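Long-range contacts in Sys-1 protein (Caenorhabditis elegans, PDB 3C2G), which acts as a beta-catenin transcription coregulator in Wnt-controlled asymmetry, binding the TCF factor POP-1 directly and activating or repressing target genes: residues L521-I526 with P563-N568; L553-G558 with H567-V572. All blocks are in the same frame, centred on the assembly; numbering follows the deposited sequence.

In the fold
Contact 1 and contact 2 lie side by side near the C-terminal end of the armadillo domain, their centres about 7 Å apart. Both use helix 563-579, and His567 and Asn568 belong to both ranges; contact 1 sets this helix against helix 515-535, contact 2 against the 3-10 turn that precedes it in the chain. Leu555 joins them: its CG lies 3.8 Å from Val522 CG1 and 4.0 Å from Phe565 CZ. A second junction runs from Ile526 CG2 to Val569 N, at 3.9 Å. The centres of contacts 1 and 2 are about 33 and 39 Å from the centre of the chain; contact 2 is apolar throughout, while contact 1 adds a CH-pi contact.

Contact 1: residues L521-I526 with P563-N568; sequences LVERTI and PTFIHN
Glu523 and Phe565 mark a close pass of the helical segments 521-526 and 563-568, whose axes approach to 10.1 Å with their N-to-C directions 47° apart. Phe565 takes part in three of the four side-chain pairs. Its CB points toward helix 515-535, and a chi1 of 179° sets CG anti to the backbone N. Glu523 CG lies over one ring face as a CH-pi donor, 3.9 Å from the Phe565 ring centroid and 28° off the normal, so its methylene rather than its charge makes the contact. The carboxylate is held elsewhere, by a hydrogen bond from Gln519 and a salt bridge to Lys562. Val522 CG1 approaches Phe565 CZ at 4.0 Å, and Ile526 CG1 approaches Phe565 CE1 at the same distance, both obliquely to the ring. Farther along, Ile526 CG2 meets Asn568 CB at 3.7 Å as the two side chains run antiparallel alongside one another. An alanine in place of Phe565 would probably open a gap beside Glu523 CG, Val522 CG1 and Ile526 CG1, which would lose the ring atoms they touch. Such side-chain packing between helices not adjacent in the chain, here 515-535 and 563-579, is part of what builds the helical stack of an armadillo domain.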
loop_
_atom_site.group_PDB
_atom_site.type_symbol
_atom_site.label_atom_id
_atom_site.label_comp_id
_atom_site.label_asym_id
_atom_site.label_seq_id
_atom_site.Cartn_x
_atom_site.Cartn_y
_atom_site.Cartn_z
ATOM N N LEU A 521 -15.701 16.560 -10.656
ATOM C CA LEU A 521 -16.459 17.227 -9.600
ATOM C C LEU A 521 -17.406 18.254 -10.203
ATOM O O LEU A 521 -18.546 18.400 -9.750
ATOM C CB LEU A 521 -15.518 17.916 -8.603
ATOM C CG LEU A 521 -16.169 18.528 -7.360
ATOM C CD1 LEU A 521 -15.248 18.447 -6.185
ATOM C CD2 LEU A 521 -16.604 19.975 -7.586
ATOM N N VAL A 522 -16.911 18.973 -11.209
ATOM C CA VAL A 522 -17.676 19.978 -11.915
ATOM C C VAL A 522 -18.891 19.339 -12.589
ATOM O O VAL A 522 -20.021 19.830 -12.436
ATOM C CB VAL A 522 -16.783 20.716 -12.936
ATOM C CG1 VAL A 522 -17.613 21.501 -13.931
ATOM C CG2 VAL A 522 -15.819 21.639 -12.204
ATOM N N GLU A 523 -18.647 18.233 -13.302
ATOM C CA GLU A 523 -19.684 17.512 -14.038
ATOM C C GLU A 523 -20.734 16.963 -13.091
ATOM O O GLU A 523 -21.938 17.071 -13.343
ATOM C CB GLU A 523 -19.077 16.367 -14.857
ATOM C CG GLU A 523 -18.194 16.829 -16.013
ATOM C CD GLU A 523 -17.544 15.680 -16.783
ATOM O OE1 GLU A 523 -16.370 15.844 -17.209
ATOM O OE2 GLU A 523 -18.199 14.618 -16.970
ATOM N N ARG A 524 -20.275 16.389 -11.987
ATOM C CA ARG A 524 -21.176 15.824 -11.003
ATOM C C ARG A 524 -22.023 16.898 -10.344
ATOM O O ARG A 524 -23.159 16.634 -9.976
ATOM C CB ARG A 524 -20.413 14.983 -9.971
ATOM C CG ARG A 524 -19.986 13.655 -10.531
ATOM C CD ARG A 524 -19.033 12.923 -9.638
ATOM N NE ARG A 524 -18.673 11.639 -10.230
ATOM C CZ ARG A 524 -17.956 10.706 -9.611
ATOM N NH1 ARG A 524 -17.535 10.915 -8.373
ATOM N NH2 ARG A 524 -17.686 9.557 -10.218
ATOM N N THR A 525 -21.478 18.103 -10.214
ATOM C CA THR A 525 -22.231 19.221 -9.682
ATOM C C THR A 525 -23.402 19.540 -10.619
ATOM O O THR A 525 -24.556 19.586 -10.192
ATOM C CB THR A 525 -21.336 20.465 -9.511
ATOM O OG1 THR A 525 -20.291 20.182 -8.573
ATOM C CG2 THR A 525 -22.142 21.636 -9.018
ATOM N N ILE A 526 -23.100 19.754 -11.898
ATOM C CA ILE A 526 -24.135 20.066 -12.878
ATOM C C ILE A 526 -25.196 18.950 -12.856
ATOM O O ILE A 526 -26.403 19.199 -12.863
ATOM C CB ILE A 526 -23.527 20.246 -14.302
ATOM C CG1 ILE A 526 -22.491 21.379 -14.323
ATOM C CG2 ILE A 526 -24.616 20.486 -15.351
ATOM C CD1 ILE A 526 -22.901 22.647 -13.584
ATOM N N PRO A 563 -20.535 14.780 -24.645
ATOM C CA PRO A 563 -21.872 15.190 -25.105
ATOM C C PRO A 563 -22.917 15.295 -23.996
ATOM O O PRO A 563 -23.806 16.150 -24.054
ATOM C CB PRO A 563 -22.258 14.082 -26.088
ATOM C CG PRO A 563 -21.509 12.887 -25.614
ATOM C CD PRO A 563 -20.196 13.415 -25.093
ATOM N N THR A 564 -22.808 14.427 -22.999
ATOM C CA THR A 564 -23.729 14.419 -21.876
ATOM C C THR A 564 -23.491 15.622 -20.950
ATOM O O THR A 564 -24.418 16.106 -20.303
ATOM C CB THR A 564 -23.649 13.076 -21.096
ATOM O OG1 THR A 564 -24.526 13.114 -19.965
ATOM C CG2 THR A 564 -22.220 12.790 -20.613
ATOM N N PHE A 565 -22.248 16.097 -20.902
ATOM C CA PHE A 565 -21.888 17.266 -20.101
ATOM C C PHE A 565 -22.443 18.540 -20.733
ATOM O O PHE A 565 -23.036 19.366 -20.043
ATOM C CB PHE A 565 -20.366 17.349 -19.917
ATOM C CG PHE A 565 -19.903 18.546 -19.123
ATOM C CD1 PHE A 565 -20.410 18.804 -17.852
ATOM C CD2 PHE A 565 -18.938 19.407 -19.643
ATOM C CE1 PHE A 565 -19.970 19.910 -17.111
ATOM C CE2 PHE A 565 -18.492 20.513 -18.918
ATOM C CZ PHE A 565 -19.011 20.764 -17.649
ATOM N N ILE A 566 -22.254 18.672 -22.044
ATOM C CA ILE A 566 -22.791 19.774 -22.836
ATOM C C ILE A 566 -24.310 19.864 -22.693
ATOM O O ILE A 566 -24.867 20.937 -22.417
ATOM C CB ILE A 566 -22.420 19.600 -24.333
ATOM C CG1 ILE A 566 -20.898 19.675 -24.521
ATOM C CG2 ILE A 566 -23.147 20.629 -25.210
ATOM C CD1 ILE A 566 -20.425 19.300 -25.916
ATOM N N HIS A 567 -24.974 18.729 -22.881
ATOM C CA HIS A 567 -26.419 18.678 -22.781
ATOM C C HIS A 567 -26.850 19.093 -21.382
ATOM O O HIS A 567 -27.825 19.834 -21.232
ATOM C CB HIS A 567 -26.944 17.282 -23.111
ATOM C CG HIS A 567 -28.435 17.162 -23.023
ATOM N ND1 HIS A 567 -29.284 17.719 -23.957
ATOM C CD2 HIS A 567 -29.228 16.548 -22.113
ATOM C CE1 HIS A 567 -30.536 17.459 -23.623
ATOM N NE2 HIS A 567 -30.530 16.750 -22.508
ATOM N N ASN A 568 -26.117 18.630 -20.368
ATOM C CA ASN A 568 -26.463 18.938 -18.980
ATOM C C ASN A 568 -26.319 20.431 -18.686
ATOM O O ASN A 568 -27.165 21.050 -18.034
ATOM C CB ASN A 568 -25.626 18.094 -18.008
ATOM C CG ASN A 568 -26.210 16.708 -17.787
ATOM O OD1 ASN A 568 -27.345 16.424 -18.177
ATOM N ND2 ASN A 568 -25.448 15.848 -17.150
#

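Contact 2: residues L553-G558 with H567-V572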
loop_
_atom_site.group_PDB
_atom_site.type_symbol
_atom_site.label_atom_id
_atom_site.label_comp_id
_atom_site.label_asym_id
_atom_site.label_seq_id
_atom_site.Cartn_x
_atom_site.Cartn_y
_atom_site.Cartn_z
ATOM N N LEU A 553 -22.773 27.925 -18.459
ATOM C CA LEU A 553 -22.432 27.902 -19.881
ATOM C C LEU A 553 -20.947 28.153 -20.136
ATOM O O LEU A 553 -20.363 27.571 -21.052
ATOM C CB LEU A 553 -23.303 28.875 -20.688
ATOM C CG LEU A 553 -23.230 28.784 -22.224
ATOM C CD1 LEU A 553 -23.378 27.335 -22.745
ATOM C CD2 LEU A 553 -24.254 29.693 -22.899
ATOM N N ASN A 554 -20.336 28.986 -19.296
ATOM C CA ASN A 554 -18.906 29.292 -19.393
ATOM C C ASN A 554 -17.982 28.083 -19.139
ATOM O O ASN A 554 -16.791 28.134 -19.441
ATOM C CB ASN A 554 -18.547 30.472 -18.475
ATOM C CG ASN A 554 -19.186 31.790 -18.925
ATOM O OD1 ASN A 554 -19.370 32.037 -20.120
ATOM N ND2 ASN A 554 -19.523 32.644 -17.962
ATOM N N LEU A 555 -18.539 27.004 -18.589
ATOM C CA LEU A 555 -17.829 25.726 -18.458
ATOM C C LEU A 555 -17.493 25.106 -19.820
ATOM O O LEU A 555 -16.647 24.221 -19.915
ATOM C CB LEU A 555 -18.683 24.734 -17.673
ATOM C CG LEU A 555 -18.514 24.427 -16.186
ATOM C CD1 LEU A 555 -17.732 25.475 -15.400
ATOM C CD2 LEU A 555 -19.903 24.231 -15.592
ATOM N N LEU A 556 -18.179 25.565 -20.861
ATOM C CA LEU A 556 -18.041 24.990 -22.193
ATOM C C LEU A 556 -17.079 25.775 -23.055
ATOM O O LEU A 556 -16.832 25.402 -24.196
ATOM C CB LEU A 556 -19.390 24.927 -22.902
ATOM C CG LEU A 556 -20.521 24.091 -22.310
ATOM C CD1 LEU A 556 -21.671 24.056 -23.305
ATOM C CD2 LEU A 556 -20.064 22.690 -21.966
ATOM N N ASN A 557 -16.540 26.861 -22.508
ATOM C CA ASN A 557 -15.602 27.723 -23.236
ATOM C C ASN A 557 -14.305 27.009 -23.664
ATOM O O ASN A 557 -13.640 27.435 -24.610
ATOM C CB ASN A 557 -15.301 29.004 -22.438
ATOM C CG ASN A 557 -16.542 29.906 -22.259
ATOM O OD1 ASN A 557 -17.569 29.731 -22.930
ATOM N ND2 ASN A 557 -16.438 30.877 -21.350
ATOM N N GLY A 558 -13.959 25.922 -22.973
ATOM C CA GLY A 558 -12.830 25.089 -23.378
ATOM C C GLY A 558 -13.207 24.136 -24.502
ATOM O O GLY A 558 -14.251 24.297 -25.156
ATOM N N HIS A 567 -24.974 18.729 -22.881
ATOM C CA HIS A 567 -26.419 18.678 -22.781
ATOM C C HIS A 567 -26.850 19.093 -21.382
ATOM O O HIS A 567 -27.825 19.834 -21.232
ATOM C CB HIS A 567 -26.944 17.282 -23.111
ATOM C CG HIS A 567 -28.435 17.162 -23.023
ATOM N ND1 HIS A 567 -29.284 17.719 -23.957
ATOM C CD2 HIS A 567 -29.228 16.548 -22.113
ATOM C CE1 HIS A 567 -30.536 17.459 -23.623
ATOM N NE2 HIS A 567 -30.530 16.750 -22.508
ATOM N N ASN A 568 -26.117 18.630 -20.368
ATOM C CA ASN A 568 -26.463 18.938 -18.980
ATOM C C ASN A 568 -26.319 20.431 -18.686
ATOM O O ASN A 568 -27.165 21.050 -18.034
ATOM C CB ASN A 568 -25.626 18.094 -18.008
ATOM C CG ASN A 568 -26.210 16.708 -17.787
ATOM O OD1 ASN A 568 -27.345 16.424 -18.177
ATOM N ND2 ASN A 568 -25.448 15.848 -17.150
ATOM N N VAL A 569 -25.238 20.997 -19.201
ATOM C CA VAL A 569 -24.948 22.402 -19.024
ATOM C C VAL A 569 -26.027 23.244 -19.690
ATOM O O VAL A 569 -26.515 24.198 -19.097
ATOM C CB VAL A 569 -23.545 22.735 -19.537
ATOM C CG1 VAL A 569 -23.419 24.199 -19.879
ATOM C CG2 VAL A 569 -22.507 22.325 -18.489
ATOM N N LEU A 570 -26.423 22.866 -20.898
ATOM C CA LEU A 570 -27.466 23.594 -21.614
ATOM C C LEU A 570 -28.793 23.547 -20.873
ATOM O O LEU A 570 -29.463 24.575 -20.721
ATOM C CB LEU A 570 -27.645 23.047 -23.031
ATOM C CG LEU A 570 -26.474 23.260 -23.983
ATOM C CD1 LEU A 570 -26.588 22.353 -25.200
ATOM C CD2 LEU A 570 -26.360 24.710 -24.391
ATOM N N VAL A 571 -29.161 22.359 -20.408
ATOM C CA VAL A 571 -30.462 22.148 -19.791
ATOM C C VAL A 571 -30.564 22.858 -18.450
ATOM O O VAL A 571 -31.585 23.494 -18.169
ATOM C CB VAL A 571 -30.777 20.645 -19.659
ATOM C CG1 VAL A 571 -32.022 20.395 -18.789
ATOM C CG2 VAL A 571 -30.971 20.027 -21.055
ATOM N N VAL A 572 -29.512 22.763 -17.632
ATOM C CA VAL A 572 -29.529 23.385 -16.316
ATOM C C VAL A 572 -29.633 24.902 -16.448
ATOM O O VAL A 572 -30.356 25.544 -15.686
ATOM C CB VAL A 572 -28.320 22.961 -15.405
ATOM C CG1 VAL A 572 -27.049 23.741 -15.720
ATOM C CG2 VAL A 572 -28.670 23.157 -13.946
#
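Leu556 and Val569 meet tip to tip, and the valine, the residue of 567-572 most buried by the turn, can be traced outward. Val569 CB points at the 553-558 segment and comes 4.3 Å from Leu556 CG, but the closer meetings are made one bond farther on, where the side chain forks. Val569 CG1, anti to the backbone N (chi1 157°), drops between two residues of the turn. It lies 3.8 Å from Leu556 CG and equally near Leu556 CD1, while Leu553 CA also stands 3.8 Å from Val569 CG1, so the methyl touches backbone as well as side chain. Leu553 CD1 closes on Val569 CG1 from another direction, at 4.2 Å. The other branch, Val569 CG2, meets Leu555 CD2 at 4.3 Å.

The turn that offers these leucines is a 3-10 segment, confirmed by the bond from Leu556 N to Leu553 O, and it lies in the connection between helices 539-544 and 563-579 of the armadillo domain. The chain thus folds back on the helix it is about to enter, with Leu553 and Val569 the closest pair of CA atoms across the contact, 6.1 Å apart.

Leu553 extends past Val569: Leu553 CD1 also packs on Leu570 CD2, at 4.3 Å. Leu553 and Leu570 both rest on Leu594 of helix 591-598, and Leu556 touches Leu597 of the same helix, whereas Leu555 packs on Val522 and Ile526 of helix 515-535.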